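Local coordinates for ORF48 (PDB 3UH8), which is a structural protein of the phage TP901-1 baseplate, the apparatus of host adhesion, represented by its all-beta, immunoglobulin-like N-terminal domain, at residues A[32-37]-A[96-101]; A[50-55]-A[117-122]. All coordinates share one frame; numbering follows the deposited sequence. Where two conformers were deposited one is given.

Interaction 1. Residues A[32-37]-A[96-101]; sequences IVAQIV and AYFSFR
The Phe100 ring receives Ile36 at its outer edge, where CD1 of the isoleucine lies in the ring plane, while Phe112 is stacked against the ring and Phe45 meets it with the planes at about 45°. Ile36 and Phe100 reach for each other from opposite directions. Three carbons of the isoleucine, CG1 with the CD1 it carries and the CG2 methyl, converge on one ring atom: CG1 comes to 3.6 Å from Phe100 CZ, approaching obliquely, and CD1 and CG2 follow at 3.9 and 4.0 Å from that same CZ. In Ile36 CG1 lies beside the backbone N (chi1 -47°) and CG2 anti to it, and this turn of the beta-branched side chain brings both branches to Phe100 CZ.

The second pair is lighter. Ala34 CB stands 4.4 Å from Phe98 CE2, again at an oblique angle; a short methyl on one strand is matched by a long ring on the other, so the ring makes up for the short reach of the alanine methyl. No hydrogen bond crosses, and the four touching residues are buried.

On the other side of strand 92-103 the chemistry is polar: Arg101 NE gives a nearly straight bond of 2.8 Å to Ser99 OG (172°), which lies in the guanidinium plane, and the arginine also makes a salt bridge with Glu66.

With CA atoms 9.1 Å apart at Ile36 and Phe98, the contact joins facing layers of the beta sandwich. Strand 30-38 lies between strands 2-9 and 78-82, and Leu79 packs on Ala34, Ile36 and Phe98; strand 92-103 runs between strands 49-54 and 112-122.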
ATOM      1  N   ILE A  32       5.361   4.771  -2.484  1.00 20.79           N
ATOM      2  CA  ILE A  32       5.576   3.865  -1.351  0.80 20.34           C
ATOM      3  C   ILE A  32       6.021   2.507  -1.919  1.00 23.74           C
ATOM      4  O   ILE A  32       5.245   1.853  -2.621  1.00 23.00           O
ATOM      5  CB  ILE A  32       4.329   3.745  -0.418  0.80 23.24           C
ATOM      6  CG1 ILE A  32       4.005   5.096   0.274  0.80 23.32           C
ATOM      7  CG2 ILE A  32       4.520   2.619   0.628  0.80 24.17           C
ATOM      8  CD1 ILE A  32       2.621   5.172   1.000  0.80 27.35           C
ATOM      9  N   VAL A  33       7.270   2.119  -1.652  1.00 20.52           N
ATOM     10  CA  VAL A  33       7.835   0.850  -2.103  1.00 20.71           C
ATOM     11  C   VAL A  33       7.625  -0.119  -0.939  1.00 24.51           C
ATOM     12  O   VAL A  33       8.117   0.131   0.161  1.00 24.03           O
ATOM     13  CB  VAL A  33       9.320   0.969  -2.547  1.00 24.65           C
ATOM     14  CG1 VAL A  33       9.835  -0.356  -3.108  1.00 24.48           C
ATOM     15  CG2 VAL A  33       9.500   2.085  -3.576  1.00 24.42           C
ATOM     16  N   ALA A  34       6.824  -1.166  -1.152  1.00 21.42           N
ATOM     17  CA  ALA A  34       6.520  -2.101  -0.071  1.00 21.62           C
ATOM     18  C   ALA A  34       6.945  -3.541  -0.318  1.00 26.79           C
ATOM     19  O   ALA A  34       6.691  -4.087  -1.392  1.00 25.74           O
ATOM     20  CB  ALA A  34       5.042  -2.033   0.291  1.00 22.22           C
ATOM     21  N   GLN A  35       7.585  -4.154   0.696  1.00 25.10           N
ATOM     22  CA  GLN A  35       7.993  -5.560   0.687  1.00 25.57           C
ATOM     23  C   GLN A  35       6.892  -6.337   1.431  1.00 30.69           C
ATOM     24  O   GLN A  35       6.680  -6.104   2.621  1.00 30.19           O
ATOM     25  CB  GLN A  35       9.376  -5.738   1.359  1.00 26.96           C
ATOM     26  CG  GLN A  35       9.745  -7.197   1.633  1.00 41.35           C
ATOM     27  CD  GLN A  35      10.671  -7.769   0.600  1.00 60.36           C
ATOM     28  OE1 GLN A  35      11.882  -7.524   0.621  1.00 56.22           O
ATOM     29  NE2 GLN A  35      10.133  -8.577  -0.301  1.00 49.61           N
ATOM     30  N   ILE A  36       6.134  -7.183   0.716  1.00 28.16           N
ATOM     31  CA  ILE A  36       5.070  -7.989   1.303  1.00 28.33           C
ATOM     32  C   ILE A  36       5.701  -9.192   2.010  1.00 34.09           C
ATOM     33  O   ILE A  36       6.588  -9.858   1.474  1.00 33.80           O
ATOM     34  CB  ILE A  36       3.956  -8.346   0.292  1.00 31.24           C
ATOM     35  CG1 ILE A  36       3.502  -7.109  -0.535  1.00 31.39           C
ATOM     36  CG2 ILE A  36       2.767  -9.011   0.962  1.00 31.70           C
ATOM     37  CD1 ILE A  36       3.083  -5.766   0.255  1.00 36.50           C
ATOM     38  N   VAL A  37       5.279  -9.383   3.249  1.00 31.96           N
ATOM     39  CA  VAL A  37       5.807 -10.405   4.131  1.00 32.35           C
ATOM     40  C   VAL A  37       4.700 -11.241   4.776  1.00 38.07           C
ATOM     41  O   VAL A  37       3.628 -10.730   5.098  1.00 37.69           O
ATOM     42  CB  VAL A  37       6.826  -9.758   5.117  1.00 36.12           C
ATOM     43  CG1 VAL A  37       6.585 -10.139   6.571  1.00 35.89           C
ATOM     44  CG2 VAL A  37       8.261 -10.059   4.699  1.00 35.92           C
ATOM     45  N   ALA A  96      -3.909   2.954   6.008  1.00 24.68           N
ATOM     46  CA  ALA A  96      -4.169   2.216   4.768  1.00 24.44           C
ATOM     47  C   ALA A  96      -3.707   0.759   4.838  1.00 28.02           C
ATOM     48  O   ALA A  96      -3.038   0.371   5.797  1.00 27.39           O
ATOM     49  CB  ALA A  96      -3.506   2.923   3.591  1.00 25.16           C
ATOM     50  N   TYR A  97      -4.076  -0.047   3.820  1.00 24.47           N
ATOM     51  CA  TYR A  97      -3.699  -1.456   3.689  1.00 24.05           C
ATOM     52  C   TYR A  97      -3.684  -1.900   2.217  1.00 27.50           C
ATOM     53  O   TYR A  97      -4.327  -1.270   1.377  1.00 26.75           O
ATOM     54  CB  TYR A  97      -4.596  -2.368   4.563  1.00 24.98           C
ATOM     55  CG  TYR A  97      -5.972  -2.654   4.000  1.00 26.26           C
ATOM     56  CD1 TYR A  97      -6.222  -3.817   3.275  1.00 28.05           C
ATOM     57  CD2 TYR A  97      -7.040  -1.790   4.236  1.00 26.88           C
ATOM     58  CE1 TYR A  97      -7.490  -4.094   2.767  1.00 28.51           C
ATOM     59  CE2 TYR A  97      -8.318  -2.069   3.749  1.00 27.74           C
ATOM     60  CZ  TYR A  97      -8.534  -3.218   3.005  1.00 35.20           C
ATOM     61  OH  TYR A  97      -9.773  -3.509   2.498  1.00 36.09           O
ATOM     62  N   PHE A  98      -2.963  -2.994   1.915  1.00 24.23           N
ATOM     63  CA  PHE A  98      -2.896  -3.550   0.566  1.00 23.92           C
ATOM     64  C   PHE A  98      -3.704  -4.832   0.460  1.00 28.53           C
ATOM     65  O   PHE A  98      -3.510  -5.747   1.258  1.00 28.05           O
ATOM     66  CB  PHE A  98      -1.446  -3.764   0.105  1.00 25.50           C
ATOM     67  CG  PHE A  98      -0.701  -2.480  -0.165  1.00 26.64           C
ATOM     68  CD1 PHE A  98      -0.909  -1.771  -1.344  1.00 29.39           C
ATOM     69  CD2 PHE A  98       0.193  -1.970   0.761  1.00 28.49           C
ATOM     70  CE1 PHE A  98      -0.239  -0.568  -1.581  1.00 30.32           C
ATOM     71  CE2 PHE A  98       0.874  -0.773   0.519  1.00 31.22           C
ATOM     72  CZ  PHE A  98       0.652  -0.079  -0.652  1.00 29.30           C
ATOM     73  N   SER A  99      -4.622  -4.883  -0.515  1.00 26.18           N
ATOM     74  CA  SER A  99      -5.493  -6.023  -0.790  1.00 26.56           C
ATOM     75  C   SER A  99      -5.090  -6.654  -2.126  1.00 31.88           C
ATOM     76  O   SER A  99      -4.914  -5.939  -3.114  1.00 31.67           O
ATOM     77  CB  SER A  99      -6.951  -5.577  -0.814  1.00 30.03           C
ATOM     78  OG  SER A  99      -7.817  -6.595  -1.285  1.00 37.88           O
ATOM     79  N   PHE A 100      -4.926  -7.986  -2.145  1.00 29.31           N
ATOM     80  CA  PHE A 100      -4.505  -8.738  -3.330  1.00 29.36           C
ATOM     81  C   PHE A 100      -5.692  -9.488  -3.894  1.00 35.39           C
ATOM     82  O   PHE A 100      -6.317 -10.283  -3.188  1.00 35.11           O
ATOM     83  CB  PHE A 100      -3.312  -9.652  -2.997  1.00 30.89           C
ATOM     84  CG  PHE A 100      -2.124  -8.886  -2.453  1.00 32.20           C
ATOM     85  CD1 PHE A 100      -2.045  -8.557  -1.103  1.00 34.89           C
ATOM     86  CD2 PHE A 100      -1.108  -8.455  -3.297  1.00 34.00           C
ATOM     87  CE1 PHE A 100      -0.966  -7.824  -0.608  1.00 35.63           C
ATOM     88  CE2 PHE A 100      -0.022  -7.729  -2.797  1.00 36.72           C
ATOM     89  CZ  PHE A 100       0.034  -7.409  -1.458  1.00 34.89           C
ATOM     90  N   ARG A 101      -6.060  -9.160  -5.147  1.00 33.66           N
ATOM     91  CA  ARG A 101      -7.271  -9.673  -5.786  1.00 34.18           C
ATOM     92  C   ARG A 101      -7.087 -10.323  -7.155  1.00 41.21           C
ATOM     93  O   ARG A 101      -6.142 -10.012  -7.881  1.00 40.64           O
ATOM     94  CB  ARG A 101      -8.332  -8.548  -5.879  1.00 32.92           C
ATOM     95  CG  ARG A 101      -8.371  -7.639  -4.651  1.00 39.35           C
ATOM     96  CD  ARG A 101      -9.433  -6.567  -4.670  1.00 43.34           C
ATOM     97  NE  ARG A 101      -9.400  -5.823  -3.412  1.00 44.48           N
ATOM     98  CZ  ARG A 101     -10.138  -4.752  -3.141  1.00 53.13           C
ATOM     99  NH1 ARG A 101     -10.983  -4.275  -4.047  1.00 38.28           N
ATOM    100  NH2 ARG A 101     -10.034  -4.146  -1.966  1.00 37.85           N
TER

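Interaction 2. Residues A[50-55]-A[117-122]; sequences PFFCLM and FHYIVE
The hydroxyl of Tyr119 is hydrogen-bonded to the backbone O of Ala87, and around this one polar atom the apolar ends of Leu54 and Phe52 close in. Leu54 CD1 comes to 3.3 Å from Tyr119 OH, a tight approach for a methyl group, and lies 4.1 Å from Tyr119 CZ. Phe52 offers its ring tip: CZ is 3.8 Å from Tyr119 OH, which lies at the edge of the phenylalanine ring and in its plane. The hydroxyl is thus buried among hydrocarbon, and the carbonyl of Ala87 supplies its polar partner.

Phe52 and Tyr119 point at each other from opposite directions, whereas Leu54 crosses the tyrosine at about a right angle. In both Phe52 and Leu54 the CG atom is anti to the backbone N (chi1 172° in each), and this swings the outer ends of the two side chains, Phe52 CZ and Leu54 CD1, up to the tyrosine hydroxyl. Tyr119 places its CG between the backbone N and the carbonyl carbon (chi1 71°). Tyrosine suits this place because its ring can fill an apolar gap while its hydroxyl still reaches a backbone carbonyl.

The two segments lie in the same layer without being adjacent: strand 92-103 runs between them, antiparallel to both. Its Ala96 is small enough to sit beneath the meeting side chains, with CB 4.1 Å from Tyr119 CE2. Phe52 also stacks on Tyr81 of strand 78-82, Tyr119 touches Leu22 of strand 21-23, and the bond to Ala87 ties strand 112-122 to the short helix 85-89.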
ATOM      1  N   PRO A  50      -2.344  -6.226  -6.732  1.00 28.39           N
ATOM      2  CA  PRO A  50      -2.412  -5.462  -5.476  1.00 27.64           C
ATOM      3  C   PRO A  50      -3.250  -4.193  -5.596  1.00 30.66           C
ATOM      4  O   PRO A  50      -3.251  -3.536  -6.638  1.00 29.93           O
ATOM      5  CB  PRO A  50      -0.948  -5.152  -5.154  1.00 29.40           C
ATOM      6  CG  PRO A  50      -0.208  -5.312  -6.429  1.00 34.10           C
ATOM      7  CD  PRO A  50      -1.072  -5.992  -7.445  1.00 29.76           C
ATOM      8  N   PHE A  51      -3.968  -3.859  -4.520  1.00 26.92           N
ATOM      9  CA  PHE A  51      -4.824  -2.681  -4.452  1.00 26.46           C
ATOM     10  C   PHE A  51      -4.514  -1.844  -3.226  1.00 30.05           C
ATOM     11  O   PHE A  51      -4.376  -2.384  -2.128  1.00 29.65           O
ATOM     12  CB  PHE A  51      -6.307  -3.087  -4.455  1.00 28.11           C
ATOM     13  CG  PHE A  51      -6.863  -3.406  -5.820  1.00 29.54           C
ATOM     14  CD1 PHE A  51      -7.497  -2.428  -6.575  1.00 32.36           C
ATOM     15  CD2 PHE A  51      -6.754  -4.683  -6.353  1.00 31.72           C
ATOM     16  CE1 PHE A  51      -8.011  -2.725  -7.841  1.00 33.37           C
ATOM     17  CE2 PHE A  51      -7.281  -4.981  -7.612  1.00 34.42           C
ATOM     18  CZ  PHE A  51      -7.895  -3.997  -8.353  1.00 32.37           C
ATOM     19  N   PHE A  52      -4.400  -0.524  -3.417  1.00 26.50           N
ATOM     20  CA  PHE A  52      -4.158   0.412  -2.326  1.00 26.16           C
ATOM     21  C   PHE A  52      -5.517   0.803  -1.756  1.00 30.95           C
ATOM     22  O   PHE A  52      -6.314   1.443  -2.446  1.00 30.21           O
ATOM     23  CB  PHE A  52      -3.367   1.644  -2.810  1.00 27.65           C
ATOM     24  CG  PHE A  52      -3.241   2.750  -1.787  1.00 28.95           C
ATOM     25  CD1 PHE A  52      -2.291   2.678  -0.773  1.00 31.58           C
ATOM     26  CD2 PHE A  52      -4.076   3.860  -1.830  1.00 30.77           C
ATOM     27  CE1 PHE A  52      -2.179   3.698   0.174  1.00 32.45           C
ATOM     28  CE2 PHE A  52      -3.954   4.884  -0.887  1.00 33.48           C
ATOM     29  CZ  PHE A  52      -3.009   4.796   0.111  1.00 31.59           C
ATOM     30  N   CYS A  53      -5.790   0.387  -0.513  1.00 28.63           N
ATOM     31  CA  CYS A  53      -7.051   0.689   0.152  1.00 29.24           C
ATOM     32  C   CYS A  53      -6.828   1.698   1.273  1.00 34.34           C
ATOM     33  O   CYS A  53      -6.335   1.338   2.342  1.00 33.75           O
ATOM     34  CB  CYS A  53      -7.728  -0.586   0.653  1.00 29.66           C
ATOM     35  SG  CYS A  53      -8.047  -1.819  -0.635  1.00 33.64           S
ATOM     36  N   LEU A  54      -7.136   2.975   0.995  1.00 32.12           N
ATOM     37  CA  LEU A  54      -7.014   4.053   1.973  1.00 32.54           C
ATOM     38  C   LEU A  54      -8.258   4.035   2.837  1.00 38.30           C
ATOM     39  O   LEU A  54      -9.381   3.987   2.312  1.00 38.42           O
ATOM     40  CB  LEU A  54      -6.817   5.433   1.308  1.00 32.46           C
ATOM     41  CG  LEU A  54      -6.868   6.676   2.228  1.00 36.77           C
ATOM     42  CD1 LEU A  54      -5.635   6.782   3.129  1.00 36.75           C
ATOM     43  CD2 LEU A  54      -7.043   7.935   1.426  1.00 38.50           C
ATOM     44  N   MET A  55      -8.107   4.077   4.157  1.00 36.08           N
ATOM     45  CA  MET A  55      -9.243   4.036   5.041  1.00 36.42           C
ATOM     46  C   MET A  55      -9.826   5.407   5.388  1.00 41.54           C
ATOM     47  O   MET A  55      -9.085   6.366   5.601  1.00 40.55           O
ATOM     48  CB  MET A  55      -8.915   3.226   6.288  1.00 38.84           C
ATOM     49  CG  MET A  55      -8.928   1.731   6.047  1.00 42.54           C
ATOM     50  SD  MET A  55      -8.564   0.761   7.517  1.00 46.85           S
ATOM     51  CE  MET A  55     -10.133   0.863   8.378  1.00 43.58           C
ATOM     52  N   PHE A 117      -1.443  -0.205   8.184  1.00 25.82           N
ATOM     53  CA  PHE A 117      -0.234   0.534   8.498  1.00 24.73           C
ATOM     54  C   PHE A 117      -0.569   2.008   8.401  1.00 28.06           C
ATOM     55  O   PHE A 117      -1.580   2.381   7.793  1.00 27.39           O
ATOM     56  CB  PHE A 117       0.911   0.158   7.540  1.00 26.20           C
ATOM     57  CG  PHE A 117       0.776   0.656   6.118  1.00 27.40           C
ATOM     58  CD1 PHE A 117       0.056  -0.069   5.177  1.00 30.08           C
ATOM     59  CD2 PHE A 117       1.396   1.832   5.712  1.00 29.21           C
ATOM     60  CE1 PHE A 117      -0.072   0.393   3.863  1.00 30.87           C
ATOM     61  CE2 PHE A 117       1.270   2.292   4.398  1.00 31.88           C
ATOM     62  CZ  PHE A 117       0.539   1.568   3.482  1.00 29.97           C
ATOM     63  N   HIS A 118       0.287   2.847   8.972  1.00 24.71           N
ATOM     64  CA  HIS A 118       0.080   4.279   8.938  1.00 24.35           C
ATOM     65  C   HIS A 118       1.172   4.999   8.185  1.00 27.96           C
ATOM     66  O   HIS A 118       2.318   4.550   8.167  1.00 27.58           O
ATOM     67  CB  HIS A 118      -0.030   4.839  10.357  1.00 25.11           C
ATOM     68  CG  HIS A 118      -1.287   4.449  11.073  1.00 28.60           C
ATOM     69  ND1 HIS A 118      -1.358   3.282  11.813  1.00 30.44           N
ATOM     70  CD2 HIS A 118      -2.465   5.106  11.177  1.00 30.36           C
ATOM     71  CE1 HIS A 118      -2.580   3.256  12.324  1.00 29.84           C
ATOM     72  NE2 HIS A 118      -3.281   4.336  11.971  1.00 30.10           N
ATOM     73  N   TYR A 119       0.807   6.130   7.572  1.00 24.44           N
ATOM     74  CA  TYR A 119       1.712   7.040   6.884  1.00 24.13           C
ATOM     75  C   TYR A 119       1.283   8.470   7.189  1.00 29.59           C
ATOM     76  O   TYR A 119       0.105   8.715   7.465  1.00 29.50           O
ATOM     77  CB  TYR A 119       1.823   6.743   5.373  1.00 24.55           C
ATOM     78  CG  TYR A 119       0.608   7.089   4.540  1.00 24.89           C
ATOM     79  CD1 TYR A 119       0.498   8.324   3.909  1.00 26.70           C
ATOM     80  CD2 TYR A 119      -0.393   6.148   4.310  1.00 25.09           C
ATOM     81  CE1 TYR A 119      -0.601   8.635   3.108  1.00 26.86           C
ATOM     82  CE2 TYR A 119      -1.496   6.446   3.507  1.00 25.59           C
ATOM     83  CZ  TYR A 119      -1.593   7.692   2.907  1.00 31.41           C
ATOM     84  OH  TYR A 119      -2.681   8.003   2.134  1.00 31.00           O
ATOM     85  N   ILE A 120       2.234   9.405   7.176  1.00 27.29           N
ATOM     86  CA  ILE A 120       1.939  10.803   7.484  1.00 27.58           C
ATOM     87  C   ILE A 120       2.038  11.727   6.279  1.00 31.93           C
ATOM     88  O   ILE A 120       3.055  11.727   5.588  1.00 31.43           O
ATOM     89  CB  ILE A 120       2.668  11.324   8.776  1.00 30.98           C
ATOM     90  CG1 ILE A 120       2.881  12.854   8.778  1.00 31.53           C
ATOM     91  CG2 ILE A 120       3.975  10.586   9.062  1.00 31.86           C
ATOM     92  CD1 ILE A 120       2.478  13.539  10.039  1.00 39.91           C
ATOM     93  N   VAL A 121       0.975  12.504   6.025  1.00 29.08           N
ATOM     94  CA  VAL A 121       0.994  13.502   4.968  1.00 28.99           C
ATOM     95  C   VAL A 121       1.281  14.828   5.658  1.00 33.20           C
ATOM     96  O   VAL A 121       0.534  15.246   6.545  1.00 32.91           O
ATOM     97  CB  VAL A 121      -0.269  13.569   4.073  1.00 33.00           C
ATOM     98  CG1 VAL A 121      -0.099  14.631   2.989  1.00 32.76           C
ATOM     99  CG2 VAL A 121      -0.573  12.218   3.435  1.00 32.89           C
ATOM    100  N   GLU A 122       2.402  15.444   5.290  1.00 30.13           N
ATOM    101  CA  GLU A 122       2.844  16.720   5.842  1.00 30.22           C
ATOM    102  C   GLU A 122       2.598  17.850   4.856  1.00 34.53           C
ATOM    103  O   GLU A 122       2.411  17.613   3.661  1.00 33.99           O
ATOM    104  CB  GLU A 122       4.330  16.656   6.226  1.00 31.70           C
ATOM    105  CG  GLU A 122       4.582  15.900   7.519  1.00 43.57           C
ATOM    106  CD  GLU A 122       6.025  15.705   7.945  1.00 66.82           C
ATOM    107  OE1 GLU A 122       6.943  16.093   7.187  1.00 65.27           O
ATOM    108  OE2 GLU A 122       6.235  15.153   9.048  1.00 61.01           O
TER

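In the fold
Strand 92-103 is what the two contacts share. In interaction 1 it uses its inward side chains to meet the opposite layer; in interaction 2 it is the middle strand over which residues 50-55 and 117-122 reach each other. The centres lie 10 Å apart, and segments 96-101 and 50-55 are probably hydrogen-bonded directly, with Ser99 O 2.7 Å from Phe51 N and Tyr97 O 2.9 Å from Cys53 N. On the other side of that layer, Arg101 has a cation-pi contact with Phe51. Interaction 1 therefore packs layer against layer, and interaction 2 joins side chains of two non-adjacent strands of one layer on its inner face, both as parts of one immunoglobulin-like sandwich.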